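Local coordinates for DNA mismatch repair protein MutS (Thermus aquaticus, PDB 1EWQ) that takes part in repairing DNA mismatches, binding mismatched DNA and possibly carrying out the recognition step, and has a weak ATPase activity, at residues C[132-137]-C[177-182]; C[145-150]-C[168-173]; C[115-120]-C[229-234]; C[136-141]-C[217-222]. All blocks are in the same frame, centred on the assembly; numbering follows the deposited sequence.

Following the chain from the N terminus, contact 3 opens first and closes last: the end of strand 110-116 meets the C-terminal turn of helix 215-232, and the other three contacts nest inside that loop. Contacts 1 and 4 start from the same strand, 134-139. Contact 1 pairs it with strand 177-180, whereas contact 4 lays helix 215-232 across it, closing a longer loop. Contact 2, between strand 143-149 and helix 163-173, lies within both of these. Contacts 1, 2 and 4 thus build one sheet with helices on both faces, and contact 3 joins the far end of helix 215-232 to the N-terminal sheet.

Contact 1 (C[132-137]-C[177-182])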
loop_
_atom_site.group_PDB
_atom_site.type_symbol
_atom_site.label_atom_id
_atom_site.label_comp_id
_atom_site.label_asym_id
_atom_site.label_seq_id
_atom_site.Cartn_x
_atom_site.Cartn_y
_atom_site.Cartn_z
ATOM N N ASN C 132 10.042 -18.998 6.934
ATOM C CA ASN C 132 10.203 -18.314 5.662
ATOM C C ASN C 132 10.622 -19.382 4.652
ATOM O O ASN C 132 11.777 -19.819 4.630
ATOM C CB ASN C 132 11.278 -17.240 5.810
ATOM C CG ASN C 132 11.329 -16.309 4.639
ATOM O OD1 ASN C 132 12.315 -16.278 3.897
ATOM N ND2 ASN C 132 10.266 -15.537 4.455
ATOM N N TYR C 133 9.678 -19.799 3.816
ATOM C CA TYR C 133 9.948 -20.862 2.862
ATOM C C TYR C 133 10.240 -20.505 1.419
ATOM O O TYR C 133 9.601 -19.632 0.829
ATOM C CB TYR C 133 8.780 -21.864 2.813
ATOM C CG TYR C 133 8.474 -22.617 4.090
ATOM C CD1 TYR C 133 7.261 -22.422 4.764
ATOM C CD2 TYR C 133 9.370 -23.554 4.602
ATOM C CE1 TYR C 133 6.954 -23.148 5.913
ATOM C CE2 TYR C 133 9.067 -24.286 5.752
ATOM C CZ TYR C 133 7.859 -24.077 6.398
ATOM O OH TYR C 133 7.561 -24.800 7.533
ATOM N N LEU C 134 11.217 -21.219 0.868
ATOM C CA LEU C 134 11.549 -21.144 -0.549
ATOM C C LEU C 134 10.855 -22.440 -0.957
ATOM O O LEU C 134 11.049 -23.465 -0.315
ATOM C CB LEU C 134 13.054 -21.290 -0.803
ATOM C CG LEU C 134 13.447 -21.507 -2.280
ATOM C CD1 LEU C 134 13.035 -20.313 -3.116
ATOM C CD2 LEU C 134 14.944 -21.730 -2.398
ATOM N N ALA C 135 10.029 -22.397 -1.988
ATOM C CA ALA C 135 9.333 -23.590 -2.436
ATOM C C ALA C 135 9.721 -23.924 -3.875
ATOM O O ALA C 135 10.083 -23.038 -4.652
ATOM C CB ALA C 135 7.821 -23.381 -2.333
ATOM N N ALA C 136 9.652 -25.210 -4.215
ATOM C CA ALA C 136 9.967 -25.680 -5.565
ATOM C C ALA C 136 8.922 -26.706 -6.000
ATOM O O ALA C 136 8.601 -27.631 -5.250
ATOM C CB ALA C 136 11.360 -26.299 -5.602
ATOM N N ILE C 137 8.410 -26.521 -7.216
ATOM C CA ILE C 137 7.395 -27.382 -7.815
ATOM C C ILE C 137 7.906 -27.962 -9.142
ATOM O O ILE C 137 8.414 -27.226 -10.000
ATOM C CB ILE C 137 6.099 -26.576 -8.118
ATOM C CG1 ILE C 137 5.453 -26.099 -6.808
ATOM C CG2 ILE C 137 5.134 -27.421 -8.932
ATOM C CD1 ILE C 137 4.336 -25.079 -7.003
ATOM N N GLU C 177 8.857 -17.419 -1.748
ATOM C CA GLU C 177 9.459 -17.465 -3.074
ATOM C C GLU C 177 9.257 -18.849 -3.692
ATOM O O GLU C 177 9.478 -19.868 -3.042
ATOM C CB GLU C 177 10.946 -17.167 -2.959
ATOM C CG GLU C 177 11.577 -16.633 -4.213
ATOM C CD GLU C 177 13.067 -16.455 -4.068
ATOM O OE1 GLU C 177 13.552 -16.318 -2.920
ATOM O OE2 GLU C 177 13.754 -16.438 -5.105
ATOM N N VAL C 178 8.859 -18.883 -4.956
ATOM C CA VAL C 178 8.609 -20.150 -5.626
ATOM C C VAL C 178 9.486 -20.395 -6.864
ATOM O O VAL C 178 9.677 -19.506 -7.688
ATOM C CB VAL C 178 7.110 -20.250 -6.027
ATOM C CG1 VAL C 178 6.862 -21.515 -6.842
ATOM C CG2 VAL C 178 6.235 -20.254 -4.777
ATOM N N LEU C 179 10.011 -21.611 -6.974
ATOM C CA LEU C 179 10.837 -22.014 -8.110
ATOM C C LEU C 179 10.026 -23.036 -8.914
ATOM O O LEU C 179 9.705 -24.109 -8.403
ATOM C CB LEU C 179 12.132 -22.688 -7.640
ATOM C CG LEU C 179 12.987 -22.033 -6.557
ATOM C CD1 LEU C 179 14.173 -22.933 -6.266
ATOM C CD2 LEU C 179 13.460 -20.655 -7.002
ATOM N N LEU C 180 9.695 -22.711 -10.158
ATOM C CA LEU C 180 8.922 -23.628 -10.995
ATOM C C LEU C 180 9.819 -24.372 -11.980
ATOM O O LEU C 180 10.762 -23.801 -12.528
ATOM C CB LEU C 180 7.833 -22.867 -11.767
ATOM C CG LEU C 180 6.725 -22.143 -10.984
ATOM C CD1 LEU C 180 5.952 -21.224 -11.928
ATOM C CD2 LEU C 180 5.786 -23.155 -10.326
ATOM N N ALA C 181 9.523 -25.651 -12.183
ATOM C CA ALA C 181 10.273 -26.491 -13.112
ATOM C C ALA C 181 10.207 -25.873 -14.507
ATOM O O ALA C 181 9.231 -25.210 -14.852
ATOM C CB ALA C 181 9.676 -27.892 -13.139
ATOM N N PRO C 182 11.246 -26.086 -15.327
ATOM C CA PRO C 182 11.278 -25.537 -16.685
ATOM C C PRO C 182 9.984 -25.827 -17.452
ATOM O O PRO C 182 9.428 -24.943 -18.104
ATOM C CB PRO C 182 12.485 -26.237 -17.305
ATOM C CG PRO C 182 13.386 -26.459 -16.122
ATOM C CD PRO C 182 12.423 -26.939 -15.079
#
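Ala135 O is gripped twice, by Leu179 N at 2.7 Å and by a CA-H...O contact from Val178 CA at 3.4 Å. The amide stands 20° off the carbonyl plane. Leu179 O is held in the same double fashion, receiving Ile137 N at 3.0 Å and the CA-H of Ala136. With Ala135 N bound to Glu177 O at 2.8 Å, a parallel ladder results: Ala135 bonds through N and O to Glu177 and Leu179, which flank Val178, and Leu179 to Ala135 and Ile137, which flank Ala136. The ladder frays at its start, where the bond from Glu177 N to Tyr133 O is weak, and it ends where Ala181 N, at the N-cap of the next helix, meets Ile137 O.

Side chains alternate between the two faces. On one, Leu134 CG lies anti to its backbone N (chi1 168°), and CD1 reaches across to Glu177 CB at 3.8 Å and to Leu179 CG, also at 3.8 Å; the two leucines cross at about a right angle. The carboxylate of Glu177 is buried but satisfied: Thr117 OG1 and Gly119 N bind OE1, and Ser203 OG binds OE2. On the other face Ile137 and Leu180 run side by side, with Leu180 CD2 4.1 Å from Ile137 CB.

In the central mixed sheet of MutS domain II, strand 201-203 continues beyond 177-180, and strand 143-149 adjoins 134-139 on its other side. Helix 215-232 covers the Leu134 and Leu179 face through Leu224 and Tyr227, while Phe194 of helix 188-197 packs against Ile137 and Val178.

Contact 2 (C[145-150]-C[168-173])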
loop_
_atom_site.group_PDB
_atom_site.type_symbol
_atom_site.label_atom_id
_atom_site.label_comp_id
_atom_site.label_asym_id
_atom_site.label_seq_id
_atom_site.Cartn_x
_atom_site.Cartn_y
_atom_site.Cartn_z
ATOM N N LEU C 145 6.652 -31.340 -4.719
ATOM C CA LEU C 145 6.622 -30.057 -4.020
ATOM C C LEU C 145 7.602 -30.163 -2.856
ATOM O O LEU C 145 7.498 -31.084 -2.038
ATOM C CB LEU C 145 5.212 -29.815 -3.473
ATOM C CG LEU C 145 4.660 -28.424 -3.128
ATOM C CD1 LEU C 145 3.723 -28.572 -1.936
ATOM C CD2 LEU C 145 5.754 -27.443 -2.824
ATOM N N ALA C 146 8.557 -29.236 -2.784
ATOM C CA ALA C 146 9.539 -29.249 -1.701
ATOM C C ALA C 146 9.757 -27.858 -1.138
ATOM O O ALA C 146 9.674 -26.862 -1.850
ATOM C CB ALA C 146 10.863 -29.833 -2.180
ATOM N N PHE C 147 10.028 -27.799 0.159
ATOM C CA PHE C 147 10.252 -26.539 0.838
ATOM C C PHE C 147 11.597 -26.538 1.540
ATOM O O PHE C 147 12.109 -27.580 1.951
ATOM C CB PHE C 147 9.174 -26.289 1.898
ATOM C CG PHE C 147 7.782 -26.231 1.354
ATOM C CD1 PHE C 147 6.960 -27.337 1.412
ATOM C CD2 PHE C 147 7.292 -25.058 0.782
ATOM C CE1 PHE C 147 5.657 -27.288 0.906
ATOM C CE2 PHE C 147 6.000 -25.000 0.278
ATOM C CZ PHE C 147 5.181 -26.118 0.340
ATOM N N LEU C 148 12.158 -25.348 1.674
ATOM C CA LEU C 148 13.414 -25.164 2.377
ATOM C C LEU C 148 13.329 -23.834 3.103
ATOM O O LEU C 148 12.915 -22.832 2.519
ATOM C CB LEU C 148 14.613 -25.121 1.419
ATOM C CG LEU C 148 15.943 -24.736 2.092
ATOM C CD1 LEU C 148 16.334 -25.794 3.147
ATOM C CD2 LEU C 148 17.049 -24.617 1.035
ATOM N N ASP C 149 13.681 -23.845 4.389
ATOM C CA ASP C 149 13.717 -22.625 5.181
ATOM C C ASP C 149 15.196 -22.544 5.489
ATOM O O ASP C 149 15.710 -23.244 6.368
ATOM C CB ASP C 149 12.915 -22.745 6.481
ATOM C CG ASP C 149 12.867 -21.433 7.251
ATOM O OD1 ASP C 149 13.853 -20.664 7.170
ATOM O OD2 ASP C 149 11.851 -21.178 7.945
ATOM N N VAL C 150 15.881 -21.700 4.735
ATOM C CA VAL C 150 17.313 -21.546 4.873
ATOM C C VAL C 150 17.747 -21.040 6.247
ATOM O O VAL C 150 18.862 -21.333 6.678
ATOM C CB VAL C 150 17.852 -20.601 3.767
ATOM C CG1 VAL C 150 19.358 -20.597 3.765
ATOM C CG2 VAL C 150 17.320 -21.048 2.402
ATOM N N ASP C 168 -3.104 -26.651 -2.898
ATOM C CA ASP C 168 -3.473 -26.560 -1.488
ATOM C C ASP C 168 -2.275 -26.734 -0.569
ATOM O O ASP C 168 -2.159 -26.038 0.434
ATOM C CB ASP C 168 -4.531 -27.599 -1.111
ATOM C CG ASP C 168 -5.919 -27.206 -1.550
ATOM O OD1 ASP C 168 -6.196 -25.995 -1.656
ATOM O OD2 ASP C 168 -6.740 -28.114 -1.770
ATOM N N GLU C 169 -1.392 -27.671 -0.902
ATOM C CA GLU C 169 -0.213 -27.903 -0.078
ATOM C C GLU C 169 0.657 -26.667 -0.089
ATOM O O GLU C 169 1.237 -26.296 0.925
ATOM C CB GLU C 169 0.614 -29.087 -0.591
ATOM C CG GLU C 169 0.390 -30.381 0.148
ATOM C CD GLU C 169 0.493 -30.243 1.660
ATOM O OE1 GLU C 169 1.588 -29.993 2.195
ATOM O OE2 GLU C 169 -0.545 -30.387 2.317
ATOM N N LEU C 170 0.744 -26.037 -1.251
ATOM C CA LEU C 170 1.554 -24.837 -1.411
ATOM C C LEU C 170 0.957 -23.698 -0.582
ATOM O O LEU C 170 1.666 -23.030 0.170
ATOM C CB LEU C 170 1.623 -24.450 -2.899
ATOM C CG LEU C 170 2.589 -23.358 -3.401
ATOM C CD1 LEU C 170 2.259 -22.046 -2.738
ATOM C CD2 LEU C 170 4.018 -23.746 -3.110
ATOM N N PHE C 171 -0.352 -23.495 -0.695
ATOM C CA PHE C 171 -1.000 -22.418 0.043
ATOM C C PHE C 171 -0.865 -22.504 1.567
ATOM O O PHE C 171 -0.571 -21.504 2.218
ATOM C CB PHE C 171 -2.479 -22.343 -0.296
ATOM C CG PHE C 171 -3.162 -21.181 0.330
ATOM C CD1 PHE C 171 -3.132 -19.936 -0.284
ATOM C CD2 PHE C 171 -3.789 -21.309 1.563
ATOM C CE1 PHE C 171 -3.712 -18.836 0.321
ATOM C CE2 PHE C 171 -4.375 -20.204 2.179
ATOM C CZ PHE C 171 -4.336 -18.970 1.560
ATOM N N ARG C 172 -1.090 -23.680 2.143
ATOM C CA ARG C 172 -0.977 -23.799 3.592
ATOM C C ARG C 172 0.427 -23.430 4.096
ATOM O O ARG C 172 0.599 -23.134 5.270
ATOM C CB ARG C 172 -1.375 -25.214 4.073
ATOM C CG ARG C 172 -0.991 -26.345 3.133
ATOM C CD ARG C 172 -1.021 -27.762 3.749
ATOM N NE ARG C 172 -2.035 -27.993 4.784
ATOM C CZ ARG C 172 -2.569 -29.188 5.046
ATOM N NH1 ARG C 172 -2.192 -30.249 4.334
ATOM N NH2 ARG C 172 -3.454 -29.343 6.029
ATOM N N HIS C 173 1.426 -23.439 3.217
ATOM C CA HIS C 173 2.785 -23.088 3.632
ATOM C C HIS C 173 3.125 -21.632 3.379
ATOM O O HIS C 173 4.101 -21.126 3.921
ATOM C CB HIS C 173 3.816 -23.968 2.927
ATOM C CG HIS C 173 3.811 -25.392 3.389
ATOM N ND1 HIS C 173 4.545 -25.827 4.472
ATOM C CD2 HIS C 173 3.130 -26.470 2.939
ATOM C CE1 HIS C 173 4.315 -27.113 4.667
ATOM N NE2 HIS C 173 3.459 -27.527 3.750
#
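Leu145 leads the contact by pressing CD1 against Glu169 CB of the helix, 3.4 Å away. Its other branch, CD2, turns to Leu170 CD2 at 4.1 Å, the two leucine side chains crossing at about a right angle. Ala146 lies on the opposite face, touching helix 215-232. Phe147 then brings its ring to His173, with CG anti to the carbonyl carbon (chi1 -60°). CE1 lies over one face of the imidazole, offset toward the rim, while Phe147 CZ comes 3.3 Å from His173 CD2; in return His173 CG lies over a face of the Phe147 ring. This is a face-to-face stack, with centroids 4.0 Å apart and planes inclined at 30°. Phe147 CE2 also touches Leu170 CD2, and Tyr133 meets the same imidazole edge-to-face. Leu148 is again on the opposite face, touching helix 215-232.

Within the helix, Glu169 OE2 forms a salt bridge of 2.6 Å with Arg172 NH1, lying in the guanidinium plane. Glu169 OE1 bonds to Tyr244 OH and only weakly to His173 NE2.

Strand and helix segments run nearly parallel, at 16°. The helix belongs to the beta-alpha-beta crossover from strand 154-160 to strand 177-180, a topology consistent with the RNase H-like fold of the MutS connector domain.

Contact 3 (C[115-120]-C[229-234])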
loop_
_atom_site.group_PDB
_atom_site.type_symbol
_atom_site.label_atom_id
_atom_site.label_comp_id
_atom_site.label_asym_id
_atom_site.label_seq_id
_atom_site.Cartn_x
_atom_site.Cartn_y
_atom_site.Cartn_z
ATOM N N LEU C 115 23.410 -13.530 -2.203
ATOM C CA LEU C 115 22.249 -13.014 -2.889
ATOM C C LEU C 115 21.160 -12.869 -1.839
ATOM O O LEU C 115 21.083 -13.674 -0.905
ATOM C CB LEU C 115 21.804 -13.997 -3.972
ATOM C CG LEU C 115 22.868 -14.367 -5.014
ATOM C CD1 LEU C 115 22.276 -15.341 -6.026
ATOM C CD2 LEU C 115 23.358 -13.113 -5.721
ATOM N N LEU C 116 20.341 -11.835 -1.964
ATOM C CA LEU C 116 19.248 -11.631 -1.022
ATOM C C LEU C 116 17.939 -11.718 -1.775
ATOM O O LEU C 116 17.617 -10.846 -2.574
ATOM C CB LEU C 116 19.351 -10.272 -0.329
ATOM C CG LEU C 116 20.588 -10.015 0.537
ATOM C CD1 LEU C 116 20.423 -8.687 1.263
ATOM C CD2 LEU C 116 20.766 -11.123 1.540
ATOM N N THR C 117 17.204 -12.796 -1.537
ATOM C CA THR C 117 15.924 -13.000 -2.181
ATOM C C THR C 117 14.933 -13.322 -1.071
ATOM O O THR C 117 15.290 -13.919 -0.071
ATOM C CB THR C 117 15.996 -14.132 -3.228
ATOM O OG1 THR C 117 16.070 -15.405 -2.579
ATOM C CG2 THR C 117 17.232 -13.932 -4.112
ATOM N N PRO C 118 13.673 -12.933 -1.243
ATOM C CA PRO C 118 12.641 -13.172 -0.231
ATOM C C PRO C 118 12.634 -14.540 0.443
ATOM O O PRO C 118 12.516 -14.621 1.664
ATOM C CB PRO C 118 11.341 -12.852 -0.975
ATOM C CG PRO C 118 11.681 -13.152 -2.401
ATOM C CD PRO C 118 13.072 -12.592 -2.544
ATOM N N GLY C 119 12.790 -15.605 -0.334
ATOM C CA GLY C 119 12.769 -16.934 0.253
ATOM C C GLY C 119 14.083 -17.555 0.710
ATOM O O GLY C 119 14.114 -18.738 1.024
ATOM N N THR C 120 15.162 -16.782 0.771
ATOM C CA THR C 120 16.447 -17.338 1.193
ATOM C C THR C 120 17.165 -16.431 2.188
ATOM O O THR C 120 18.374 -16.536 2.375
ATOM C CB THR C 120 17.380 -17.548 -0.022
ATOM O OG1 THR C 120 17.691 -16.278 -0.605
ATOM C CG2 THR C 120 16.710 -18.437 -1.073
ATOM N N GLN C 229 22.070 -22.605 -2.239
ATOM C CA GLN C 229 23.516 -22.660 -2.060
ATOM C C GLN C 229 24.142 -21.469 -2.772
ATOM O O GLN C 229 25.149 -20.919 -2.336
ATOM C CB GLN C 229 24.063 -23.994 -2.584
ATOM C CG GLN C 229 23.444 -25.169 -1.818
ATOM C CD GLN C 229 23.986 -26.544 -2.193
ATOM O OE1 GLN C 229 24.121 -26.888 -3.373
ATOM N NE2 GLN C 229 24.269 -27.352 -1.172
ATOM N N ARG C 230 23.511 -21.055 -3.860
ATOM C CA ARG C 230 23.974 -19.910 -4.623
ATOM C C ARG C 230 23.774 -18.652 -3.780
ATOM O O ARG C 230 24.716 -17.896 -3.550
ATOM C CB ARG C 230 23.167 -19.800 -5.915
ATOM C CG ARG C 230 23.725 -18.857 -6.973
ATOM C CD ARG C 230 22.788 -18.839 -8.182
ATOM N NE ARG C 230 22.305 -20.193 -8.461
ATOM C CZ ARG C 230 21.376 -20.516 -9.360
ATOM N NH1 ARG C 230 20.796 -19.585 -10.114
ATOM N NH2 ARG C 230 21.013 -21.787 -9.486
ATOM N N THR C 231 22.547 -18.438 -3.305
ATOM C CA THR C 231 22.245 -17.255 -2.504
ATOM C C THR C 231 23.063 -17.216 -1.223
ATOM O O THR C 231 23.646 -16.187 -0.879
ATOM C CB THR C 231 20.734 -17.167 -2.128
ATOM O OG1 THR C 231 20.385 -18.237 -1.240
ATOM C CG2 THR C 231 19.864 -17.247 -3.372
ATOM N N GLN C 232 23.119 -18.343 -0.524
ATOM C CA GLN C 232 23.860 -18.417 0.732
ATOM C C GLN C 232 25.352 -18.201 0.508
ATOM O O GLN C 232 26.083 -17.855 1.434
ATOM C CB GLN C 232 23.619 -19.775 1.401
ATOM C CG GLN C 232 23.805 -19.790 2.916
ATOM C CD GLN C 232 25.259 -19.708 3.340
ATOM O OE1 GLN C 232 26.091 -20.506 2.899
ATOM N NE2 GLN C 232 25.573 -18.748 4.205
ATOM N N GLY C 233 25.798 -18.388 -0.729
ATOM C CA GLY C 233 27.206 -18.215 -1.030
ATOM C C GLY C 233 28.063 -19.337 -0.471
ATOM O O GLY C 233 29.254 -19.145 -0.230
ATOM N N GLY C 234 27.462 -20.507 -0.266
ATOM C CA GLY C 234 28.210 -21.641 0.259
ATOM C C GLY C 234 27.353 -22.827 0.681
ATOM O O GLY C 234 26.159 -22.881 0.389
HETATM O O HOH W 1 22.194 -14.894 1.296
HETATM O O HOH W 2 20.822 -17.638 1.486
#
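Leu115 and Thr231 join the end of an edge strand in the N-terminal sheet to the last turn of a helix that closes in a Schellman motif. There Gly234 N bonds to Gln229 O, and Gly233 N, at positive phi, bonds weakly to Gln229 O and Arg230 O. The tight part lies around Thr231, which has more surface buried here than any other residue. Thr231 O accepts Leu115 N at 3.0 Å in the carbonyl plane, on a lone pair, while Leu115 CB packs against Thr231 CA at 3.6 Å.

From the other end of the segment, Thr120 and Thr231 reach toward each other tip to tip, with Thr120 CB 3.3 Å from Thr231 OG1. Thr231 OG1 sits between its own backbone N and carbonyl carbon (chi1 67°) and is bonded to Ala228 O one turn earlier. Thr120 OG1 is hydrogen-bonded to Thr117 OG1 at 2.7 Å, and Thr117 OG1 also bonds to Glu177 OE1, so the turn is tied to the neighbouring sheet as well.

Elsewhere the fit is looser. Arg230 is exposed and offers only the aliphatic part of its chain, CG lying 3.9 Å from Leu115 CD1. Two waters bridge the segments. One lies within hydrogen-bonding distance of both Leu115 O and Thr231 O. The second donates to Thr231 OG1 and to Thr120 O, at 2.8 Å each.

Contact 4 (C[136-141]-C[217-222]); sequences AIATGD and LRRARG
Ala220, Arg219 and Ala138 have the most surface buried where the helix lies across the strand. Ala220 lies at the centre of the close approach: its CB sits 3.5 Å from Ala136 O and 3.9 Å from Ala136 CB, and Ala138 CB flanks it at 4.4 Å. In return the carbonyl oxygen of Ala220 rests against Ala136 CB at 3.3 Å. With small alanine side chains at the crossing, the two segment axes come within 7.0 Å at 147°.

Arg219 extends beside this alanine patch, its CB 4.1 Å from Ala138 CB, and bends at chi3 (65°), where NE turns. NH1 then donates to Thr139 O at 3.0 Å. The oxygen lies near the guanidinium plane, at its edge, whereas the donor is tilted 26° from the carbonyl plane. Glu183 binds both side chains, its OE1 in a salt bridge with Arg219 NH2 and its OE2 bonded to Thr139 OG1; Arg219 NE has a weak bond to Phe207 O.

Ile137 lies on the other face of the sheet, where its side chain touches Leu166 and Leu170 of helix 163-173. Strand 134-139 is thus enclosed between that helix and helix 215-232, with strands 143-149 and 177-180 as its neighbours in the sheet.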
loop_
_atom_site.group_PDB
_atom_site.type_symbol
_atom_site.label_atom_id
_atom_site.label_comp_id
_atom_site.label_asym_id
_atom_site.label_seq_id
_atom_site.Cartn_x
_atom_site.Cartn_y
_atom_site.Cartn_z
ATOM N N ALA C 136 9.652 -25.210 -4.215
ATOM C CA ALA C 136 9.967 -25.680 -5.565
ATOM C C ALA C 136 8.922 -26.706 -6.000
ATOM O O ALA C 136 8.601 -27.631 -5.250
ATOM C CB ALA C 136 11.360 -26.299 -5.602
ATOM N N ILE C 137 8.410 -26.521 -7.216
ATOM C CA ILE C 137 7.395 -27.382 -7.815
ATOM C C ILE C 137 7.906 -27.962 -9.142
ATOM O O ILE C 137 8.414 -27.226 -10.000
ATOM C CB ILE C 137 6.099 -26.576 -8.118
ATOM C CG1 ILE C 137 5.453 -26.099 -6.808
ATOM C CG2 ILE C 137 5.134 -27.421 -8.932
ATOM C CD1 ILE C 137 4.336 -25.079 -7.003
ATOM N N ALA C 138 7.766 -29.273 -9.310
ATOM C CA ALA C 138 8.201 -29.939 -10.534
ATOM C C ALA C 138 7.282 -31.111 -10.857
ATOM O O ALA C 138 6.426 -31.477 -10.054
ATOM C CB ALA C 138 9.636 -30.426 -10.383
ATOM N N THR C 139 7.465 -31.692 -12.038
ATOM C CA THR C 139 6.660 -32.832 -12.463
ATOM C C THR C 139 7.550 -34.041 -12.685
ATOM O O THR C 139 8.770 -33.925 -12.701
ATOM C CB THR C 139 5.914 -32.542 -13.769
ATOM O OG1 THR C 139 6.864 -32.308 -14.815
ATOM C CG2 THR C 139 5.018 -31.330 -13.610
ATOM N N GLY C 140 6.943 -35.207 -12.864
ATOM C CA GLY C 140 7.738 -36.403 -13.069
ATOM C C GLY C 140 7.239 -37.518 -12.181
ATOM O O GLY C 140 7.831 -37.810 -11.139
ATOM N N ASP C 141 6.141 -38.136 -12.608
ATOM C CA ASP C 141 5.500 -39.216 -11.870
ATOM C C ASP C 141 4.747 -38.596 -10.701
ATOM O O ASP C 141 4.857 -39.052 -9.560
ATOM C CB ASP C 141 6.536 -40.229 -11.356
ATOM C CG ASP C 141 7.290 -40.917 -12.480
ATOM O OD1 ASP C 141 6.636 -41.288 -13.482
ATOM O OD2 ASP C 141 8.527 -41.098 -12.360
ATOM N N LEU C 217 10.154 -35.203 -7.011
ATOM C CA LEU C 217 10.687 -34.707 -5.741
ATOM C C LEU C 217 12.189 -34.462 -5.801
ATOM O O LEU C 217 12.679 -33.470 -5.270
ATOM C CB LEU C 217 10.359 -35.690 -4.605
ATOM C CG LEU C 217 10.625 -35.172 -3.186
ATOM C CD1 LEU C 217 9.847 -33.877 -2.967
ATOM C CD2 LEU C 217 10.205 -36.218 -2.159
ATOM N N ARG C 218 12.919 -35.375 -6.440
ATOM C CA ARG C 218 14.359 -35.226 -6.578
ATOM C C ARG C 218 14.679 -33.957 -7.356
ATOM O O ARG C 218 15.688 -33.298 -7.113
ATOM C CB ARG C 218 14.962 -36.415 -7.318
ATOM C CG ARG C 218 15.040 -37.697 -6.517
ATOM C CD ARG C 218 16.005 -38.660 -7.190
ATOM N NE ARG C 218 15.586 -39.005 -8.542
ATOM C CZ ARG C 218 16.420 -39.106 -9.575
ATOM N NH1 ARG C 218 17.719 -38.881 -9.414
ATOM N NH2 ARG C 218 15.958 -39.449 -10.768
ATOM N N ARG C 219 13.817 -33.613 -8.299
ATOM C CA ARG C 219 14.046 -32.418 -9.100
ATOM C C ARG C 219 13.770 -31.146 -8.296
ATOM O O ARG C 219 14.581 -30.218 -8.302
ATOM C CB ARG C 219 13.181 -32.454 -10.360
ATOM C CG ARG C 219 13.455 -33.681 -11.225
ATOM C CD ARG C 219 12.597 -33.672 -12.469
ATOM N NE ARG C 219 12.941 -32.562 -13.339
ATOM C CZ ARG C 219 12.050 -31.776 -13.928
ATOM N NH1 ARG C 219 10.752 -31.984 -13.736
ATOM N NH2 ARG C 219 12.458 -30.770 -14.694
ATOM N N ALA C 220 12.633 -31.110 -7.605
ATOM C CA ALA C 220 12.278 -29.944 -6.802
ATOM C C ALA C 220 13.356 -29.708 -5.745
ATOM O O ALA C 220 13.806 -28.577 -5.545
ATOM C CB ALA C 220 10.921 -30.155 -6.134
ATOM N N ARG C 221 13.771 -30.788 -5.084
ATOM C CA ARG C 221 14.793 -30.724 -4.053
ATOM C C ARG C 221 16.093 -30.190 -4.665
ATOM O O ARG C 221 16.774 -29.331 -4.078
ATOM C CB ARG C 221 14.986 -32.122 -3.463
ATOM C CG ARG C 221 15.854 -32.216 -2.220
ATOM C CD ARG C 221 15.600 -33.540 -1.493
ATOM N NE ARG C 221 15.967 -34.670 -2.334
ATOM C CZ ARG C 221 15.392 -35.867 -2.285
ATOM N NH1 ARG C 221 14.409 -36.110 -1.430
ATOM N NH2 ARG C 221 15.809 -36.830 -3.095
ATOM N N GLY C 222 16.428 -30.683 -5.854
ATOM C CA GLY C 222 17.634 -30.231 -6.522
ATOM C C GLY C 222 17.568 -28.736 -6.744
ATOM O O GLY C 222 18.549 -28.008 -6.534
#